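Local coordinates for tetratricopeptide TPR_2 repeat protein (Thermobaculum terrenum, PDB 5DJS) that pairs tetratricopeptide repeats with a two-domain GT-B fold of glycosyltransferase family 41 type and holds uridine-5'-diphosphate in the crystal, at residues Cys197-Pro202 / Asp220-Thr225. The protein carries 1 engineered substitution. Sequence-based numbering, arbitrary orientation.
Sequences CYSNDP and DVWPLT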
loop_
_atom_site.group_PDB
_atom_site.type_symbol
_atom_site.label_atom_id
_atom_site.label_comp_id
_atom_site.label_asym_id
_atom_site.label_seq_id
_atom_site.Cartn_x
_atom_site.Cartn_y
_atom_site.Cartn_z
ATOM N N CYS A 197 6.042 15.235 11.974
ATOM C CA CYS A 197 6.111 14.275 10.859
ATOM C C CYS A 197 7.558 13.883 10.659
ATOM O O CYS A 197 8.426 14.722 10.749
ATOM C CB CYS A 197 5.553 14.882 9.582
ATOM S SG CYS A 197 3.755 14.837 9.540
ATOM N N TYR A 198 7.819 12.608 10.405
ATOM C CA TYR A 198 9.160 12.156 10.083
ATOM C C TYR A 198 9.118 11.522 8.685
ATOM O O TYR A 198 8.620 10.397 8.511
ATOM C CB TYR A 198 9.614 11.188 11.156
ATOM C CG TYR A 198 9.679 11.805 12.545
ATOM C CD1 TYR A 198 10.834 12.445 13.011
ATOM C CD2 TYR A 198 8.587 11.737 13.406
ATOM C CE1 TYR A 198 10.885 13.002 14.286
ATOM C CE2 TYR A 198 8.629 12.284 14.685
ATOM C CZ TYR A 198 9.777 12.916 15.121
ATOM O OH TYR A 198 9.817 13.455 16.389
ATOM N N SER A 199 9.610 12.273 7.694
ATOM C CA SER A 199 9.628 11.848 6.272
ATOM C C SER A 199 10.840 10.980 5.981
ATOM O O SER A 199 11.980 11.458 5.999
ATOM C CB SER A 199 9.649 13.073 5.337
ATOM O OG SER A 199 9.806 12.716 3.964
ATOM N N ASN A 200 10.586 9.718 5.666
ATOM C CA ASN A 200 11.652 8.735 5.418
ATOM C C ASN A 200 11.977 8.469 3.924
ATOM O O ASN A 200 12.422 7.367 3.555
ATOM C CB ASN A 200 11.291 7.421 6.132
ATOM C CG ASN A 200 12.451 6.444 6.208
ATOM O OD1 ASN A 200 12.243 5.238 6.284
ATOM N ND2 ASN A 200 13.673 6.957 6.191
ATOM N N ASP A 201 11.768 9.476 3.076
ATOM C CA ASP A 201 12.094 9.380 1.659
ATOM C C ASP A 201 12.304 10.800 1.138
ATOM O O ASP A 201 11.557 11.699 1.523
ATOM C CB ASP A 201 10.956 8.680 0.928
ATOM C CG ASP A 201 11.280 8.371 -0.510
ATOM O OD1 ASP A 201 11.107 9.258 -1.376
ATOM O OD2 ASP A 201 11.672 7.222 -0.779
ATOM N N PRO A 202 13.334 11.014 0.292
ATOM C CA PRO A 202 13.639 12.372 -0.183
ATOM C C PRO A 202 12.625 13.001 -1.144
ATOM O O PRO A 202 12.585 14.226 -1.241
ATOM C CB PRO A 202 15.003 12.223 -0.873
ATOM C CG PRO A 202 15.179 10.774 -1.123
ATOM C CD PRO A 202 14.349 10.030 -0.133
ATOM N N ASP A 220 13.360 15.789 8.310
ATOM C CA ASP A 220 13.780 14.857 7.244
ATOM C C ASP A 220 14.723 13.770 7.766
ATOM O O ASP A 220 15.854 14.053 8.157
ATOM C CB ASP A 220 14.471 15.614 6.105
ATOM C CG ASP A 220 13.526 16.533 5.360
ATOM O OD1 ASP A 220 12.318 16.212 5.259
ATOM O OD2 ASP A 220 13.996 17.578 4.873
ATOM N N VAL A 221 14.266 12.524 7.691
ATOM C CA VAL A 221 14.825 11.415 8.453
ATOM C C VAL A 221 15.649 10.402 7.640
ATOM O O VAL A 221 16.500 9.709 8.220
ATOM C CB VAL A 221 13.672 10.735 9.230
ATOM C CG1 VAL A 221 14.072 9.411 9.869
ATOM C CG2 VAL A 221 13.177 11.695 10.302
ATOM N N TRP A 222 15.448 10.332 6.320
ATOM C CA TRP A 222 16.119 9.314 5.476
ATOM C C TRP A 222 17.644 9.180 5.681
ATOM O O TRP A 222 18.139 8.051 5.750
ATOM C CB TRP A 222 15.744 9.449 3.982
ATOM C CG TRP A 222 16.222 10.688 3.295
ATOM C CD1 TRP A 222 17.432 10.873 2.705
ATOM C CD2 TRP A 222 15.497 11.922 3.125
ATOM N NE1 TRP A 222 17.520 12.146 2.184
ATOM C CE2 TRP A 222 16.348 12.812 2.431
ATOM C CE3 TRP A 222 14.220 12.367 3.511
ATOM C CZ2 TRP A 222 15.961 14.117 2.096
ATOM C CZ3 TRP A 222 13.835 13.663 3.188
ATOM C CH2 TRP A 222 14.707 14.524 2.484
ATOM N N PRO A 223 18.380 10.305 5.859
ATOM C CA PRO A 223 19.830 10.154 6.045
ATOM C C PRO A 223 20.289 9.647 7.418
ATOM O O PRO A 223 21.486 9.362 7.574
ATOM C CB PRO A 223 20.368 11.581 5.828
ATOM C CG PRO A 223 19.210 12.400 5.374
ATOM C CD PRO A 223 18.004 11.724 5.935
ATOM N N LEU A 224 19.377 9.544 8.392
ATOM C CA LEU A 224 19.745 9.193 9.772
ATOM C C LEU A 224 19.738 7.681 9.978
ATOM O O LEU A 224 19.003 6.972 9.293
ATOM C CB LEU A 224 18.786 9.849 10.772
ATOM C CG LEU A 224 18.530 11.357 10.651
ATOM C CD1 LEU A 224 17.580 11.791 11.753
ATOM C CD2 LEU A 224 19.802 12.190 10.695
ATOM N N THR A 225 20.560 7.194 10.915
ATOM C CA THR A 225 20.513 5.779 11.331
ATOM C C THR A 225 19.311 5.587 12.256
ATOM O O THR A 225 18.716 6.563 12.735
ATOM C CB THR A 225 21.809 5.274 12.039
ATOM O OG1 THR A 225 21.899 5.790 13.373
ATOM C CG2 THR A 225 23.077 5.640 11.249
#
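In the GT-B fold, 197-202 is the C-terminal end of outermost strand 193-199 of a parallel Rossmann-like sheet and the loop beyond it. Segment 220-225 leads into helix 226-236. The link between helices 206-214 and 226-236 meets the end of this edge strand at a single beta bridge, D220 with S199. D220 CG lies beside the backbone N, anti to the carbonyl carbon, and OD1 takes a weak hydrogen bond from the indole NE1 of W218. V221 carries the polar link. V221 N donates to S199 O at 3.0 Å, nearly straight at 165°, with the donor above the carbonyl plane. V221 CB points toward the strand. V221 CG2 meets the edge of the Y198 ring, near its plane, 3.7 Å from Y198 CD1. L229 of helix 226-236 touches both side chains, and Y198 OH bonds D236. A type I turn runs from V221 to L224, closed by L224 N to V221 O. W222 has CG in the crowded position between backbone N and carbonyl carbon (chi1 67°). This turns the indole against P202. S199 O lies at the ring edge, 3.5 Å from W222 CE3. P223 CD lies over one indole face and P202 CA over the opposite one, so the ring sits between two prolines. L224 O accepts a bond from R252. T225 is the N-cap of helix 226-236: its side chain caps a backbone N just beyond it, and its own N bonds E228 OE1. P202 makes a CH-pi contact: its CA stands 3.4 Å from the centroid of the W222 six-membered ring, 5° off the normal.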